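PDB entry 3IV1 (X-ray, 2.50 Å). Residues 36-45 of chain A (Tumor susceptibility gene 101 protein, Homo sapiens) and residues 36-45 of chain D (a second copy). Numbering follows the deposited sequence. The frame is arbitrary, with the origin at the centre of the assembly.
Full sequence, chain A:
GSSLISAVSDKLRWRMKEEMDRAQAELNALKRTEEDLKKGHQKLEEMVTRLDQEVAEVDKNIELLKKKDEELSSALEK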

# COMPACT_ATOMS: atom_id res chain seq x y z
N ASP A 36 3.70 -8.00 1.09
CA ASP A 36 4.48 -7.84 -0.14
C ASP A 36 5.14 -6.46 -0.25
O ASP A 36 6.26 -6.34 -0.76
CB ASP A 36 3.57 -8.04 -1.37
CG ASP A 36 3.14 -9.46 -1.61
OD1 ASP A 36 3.57 -10.35 -0.84
OD2 ASP A 36 2.41 -9.70 -2.59
N LEU A 37 4.40 -5.43 0.21
CA LEU A 37 4.81 -4.03 0.20
C LEU A 37 6.00 -3.82 1.12
O LEU A 37 6.98 -3.20 0.72
CB LEU A 37 3.61 -3.20 0.67
CG LEU A 37 3.42 -1.81 0.13
CD1 LEU A 37 3.23 -1.79 -1.42
CD2 LEU A 37 2.20 -1.19 0.81
N LYS A 38 5.93 -4.42 2.33
CA LYS A 38 6.93 -4.40 3.39
C LYS A 38 8.22 -5.05 2.86
O LYS A 38 9.26 -4.40 2.85
CB LYS A 38 6.37 -5.14 4.62
CG LYS A 38 7.20 -5.05 5.90
CD LYS A 38 6.31 -5.09 7.15
CE LYS A 38 5.76 -6.47 7.50
NZ LYS A 38 4.38 -6.40 8.05
N LYS A 39 8.11 -6.32 2.37
CA LYS A 39 9.22 -7.09 1.77
C LYS A 39 9.91 -6.30 0.65
O LYS A 39 11.15 -6.21 0.66
CB LYS A 39 8.74 -8.44 1.23
CG LYS A 39 8.49 -9.44 2.32
CD LYS A 39 8.17 -10.80 1.73
CE LYS A 39 7.39 -11.59 2.73
NZ LYS A 39 7.13 -12.97 2.24
N GLY A 40 9.12 -5.69 -0.24
CA GLY A 40 9.61 -4.89 -1.36
C GLY A 40 10.39 -3.67 -0.92
O GLY A 40 11.45 -3.38 -1.45
N HIS A 41 9.88 -2.98 0.10
CA HIS A 41 10.51 -1.80 0.69
C HIS A 41 11.77 -2.19 1.44
O HIS A 41 12.75 -1.46 1.37
CB HIS A 41 9.53 -1.05 1.61
CG HIS A 41 8.38 -0.42 0.89
ND1 HIS A 41 7.24 -0.03 1.56
CD2 HIS A 41 8.22 -0.13 -0.42
CE1 HIS A 41 6.45 0.50 0.65
NE2 HIS A 41 6.99 0.46 -0.56
N GLN A 42 11.77 -3.35 2.10
CA GLN A 42 12.92 -3.86 2.85
C GLN A 42 14.09 -4.18 1.93
O GLN A 42 15.21 -3.75 2.20
CB GLN A 42 12.53 -5.08 3.70
CG GLN A 42 11.78 -4.71 4.98
CD GLN A 42 11.38 -5.91 5.81
OE1 GLN A 42 11.42 -7.07 5.38
NE2 GLN A 42 10.96 -5.64 7.03
N LYS A 43 13.80 -4.86 0.80
CA LYS A 43 14.80 -5.18 -0.23
C LYS A 43 15.40 -3.89 -0.79
O LYS A 43 16.61 -3.80 -0.90
CB LYS A 43 14.21 -6.05 -1.36
CG LYS A 43 13.89 -7.47 -0.91
CD LYS A 43 13.64 -8.40 -2.11
CE LYS A 43 12.93 -9.67 -1.72
NZ LYS A 43 12.35 -10.38 -2.89
N LEU A 44 14.54 -2.88 -1.08
CA LEU A 44 15.00 -1.60 -1.59
C LEU A 44 15.88 -0.86 -0.59
O LEU A 44 16.90 -0.30 -0.98
CB LEU A 44 13.86 -0.71 -2.05
CG LEU A 44 13.18 -1.11 -3.35
CD1 LEU A 44 11.86 -0.37 -3.51
CD2 LEU A 44 14.09 -0.89 -4.56
N GLU A 45 15.50 -0.87 0.70
CA GLU A 45 16.24 -0.23 1.79
C GLU A 45 17.62 -0.89 1.95
O GLU A 45 18.61 -0.17 2.08
CB GLU A 45 15.44 -0.26 3.09
CG GLU A 45 16.03 0.59 4.21
CD GLU A 45 15.09 0.79 5.39
OE1 GLU A 45 14.80 -0.20 6.10
OE2 GLU A 45 14.63 1.94 5.58
N ASP D 36 -0.02 8.35 -1.14
CA ASP D 36 1.33 8.53 -0.60
C ASP D 36 2.26 7.39 -1.04
O ASP D 36 3.45 7.62 -1.28
CB ASP D 36 1.32 8.61 0.94
CG ASP D 36 0.68 9.86 1.52
OD1 ASP D 36 0.40 10.80 0.74
OD2 ASP D 36 0.49 9.91 2.75
N LEU D 37 1.71 6.18 -1.17
CA LEU D 37 2.42 4.99 -1.59
C LEU D 37 2.83 5.06 -3.07
O LEU D 37 3.99 4.73 -3.39
CB LEU D 37 1.55 3.76 -1.34
CG LEU D 37 2.25 2.44 -1.26
CD1 LEU D 37 2.97 2.28 0.08
CD2 LEU D 37 1.25 1.33 -1.50
N LYS D 38 1.89 5.49 -3.95
CA LYS D 38 2.13 5.65 -5.39
C LYS D 38 3.23 6.68 -5.61
O LYS D 38 4.21 6.38 -6.28
CB LYS D 38 0.85 6.11 -6.13
CG LYS D 38 0.54 5.36 -7.43
CD LYS D 38 1.68 5.28 -8.48
CE LYS D 38 1.29 4.41 -9.66
NZ LYS D 38 2.48 3.96 -10.44
N LYS D 39 3.07 7.88 -4.99
CA LYS D 39 4.00 9.01 -5.00
C LYS D 39 5.43 8.56 -4.59
O LYS D 39 6.39 8.88 -5.28
CB LYS D 39 3.48 10.10 -4.05
CG LYS D 39 3.48 11.51 -4.62
CD LYS D 39 2.64 12.50 -3.79
CE LYS D 39 3.40 13.16 -2.65
NZ LYS D 39 2.63 14.28 -2.05
N GLY D 40 5.55 7.81 -3.50
CA GLY D 40 6.83 7.31 -3.01
C GLY D 40 7.54 6.40 -4.01
O GLY D 40 8.74 6.55 -4.24
N HIS D 41 6.76 5.48 -4.64
CA HIS D 41 7.24 4.55 -5.65
C HIS D 41 7.67 5.28 -6.92
O HIS D 41 8.70 4.92 -7.51
CB HIS D 41 6.19 3.46 -5.92
CG HIS D 41 5.94 2.55 -4.75
ND1 HIS D 41 4.81 1.76 -4.70
CD2 HIS D 41 6.67 2.34 -3.63
CE1 HIS D 41 4.91 1.09 -3.56
NE2 HIS D 41 6.00 1.42 -2.88
N GLN D 42 6.91 6.31 -7.33
CA GLN D 42 7.25 7.13 -8.49
C GLN D 42 8.55 7.90 -8.29
O GLN D 42 9.44 7.85 -9.14
CB GLN D 42 6.09 8.05 -8.90
CG GLN D 42 5.04 7.34 -9.79
CD GLN D 42 5.63 6.76 -11.06
OE1 GLN D 42 6.39 7.40 -11.79
NE2 GLN D 42 5.29 5.50 -11.35
N LYS D 43 8.71 8.51 -7.11
CA LYS D 43 9.95 9.23 -6.76
C LYS D 43 11.13 8.27 -6.84
O LYS D 43 12.14 8.63 -7.45
CB LYS D 43 9.86 9.92 -5.39
CG LYS D 43 8.91 11.11 -5.38
CD LYS D 43 9.16 12.05 -4.22
CE LYS D 43 8.00 12.96 -3.93
NZ LYS D 43 8.25 13.78 -2.72
N LEU D 44 10.99 7.05 -6.31
CA LEU D 44 12.05 6.03 -6.37
C LEU D 44 12.36 5.60 -7.80
O LEU D 44 13.54 5.48 -8.15
CB LEU D 44 11.74 4.83 -5.49
CG LEU D 44 11.83 5.05 -3.98
CD1 LEU D 44 11.15 3.93 -3.23
CD2 LEU D 44 13.29 5.22 -3.53
N GLU D 45 11.33 5.43 -8.64
CA GLU D 45 11.49 5.06 -10.05
C GLU D 45 12.19 6.18 -10.85
O GLU D 45 13.07 5.89 -11.66
CB GLU D 45 10.15 4.68 -10.66
CG GLU D 45 10.26 3.94 -11.97
CD GLU D 45 8.99 3.20 -12.33
OE1 GLU D 45 7.97 3.86 -12.63
OE2 GLU D 45 8.99 1.95 -12.26

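Two copies of the same histidine meet tip to tip at the centre of this contact. A:His41 NE2 and D:His41 NE2 lie 2.7 Å apart and form a hydrogen bond with a nearly straight angle of 175°. One ring nitrogen must carry the proton and the other must offer its lone pair, so the two chemically identical residues cannot play identical roles at the same moment. Either could be the donor.

The rings meet rim to rim. Their centroids are 5.0 Å apart and their planes are inclined at 58°, so neither ring lies over the face of the other. This is the arrangement expected when the in-plane nitrogens make the contact. The CA-to-CB bonds of both histidines point sideways, yet the ends of the side chains come nearer to the partner helix. Both residues have chi1 in the m well, at -67° in A:His41 and -66° in D:His41. On D:His41, ND1 is also hydrogen-bonded elsewhere in the structure.

Leucines flank the histidine pair along the helices. A:Leu37 and D:Leu37 both point toward the opposing stretch, and A:Leu37 CD2 packs 3.5 Å from D:Leu37 CD2. The same leucines also reach the histidines. A:Leu37 CD1 is 4.0 Å from D:His41 CE1, and A:His41 CE1 is 4.0 Å from D:Leu37 CD1. In both cases the methyl group sits at the ring edge, near the ring plane. The polar bond therefore has apolar carbon beside it, and both histidines are buried in the assembly.

One helical turn after the histidines, A:Leu44 and D:Leu44 also point toward each other. Their contact is looser, with A:Leu44 CD1 4.4 Å from D:Leu44 CD1.

The pairing is in register. The CA atoms of A:Leu37 and D:Leu37 are 9.5 Å apart, those of A:His41 and D:His41 9.6 Å, and those of A:Leu44 and D:Leu44 9.5 Å. The spacing of four residues and then three is the familiar heptad pattern of coiled coils. The helices run in the same general direction, with 29° between them. Their axes come no closer than 13.3 Å, so the contact is made by side chains reaching across. It buries a modest 222 Å², counting both sides.

A:Gly40 and D:Gly40 make no contact across the stretches. The charged side chains at positions 36, 38, 39, 43 and 45 stay out of reach, and no salt bridge links the two helices here.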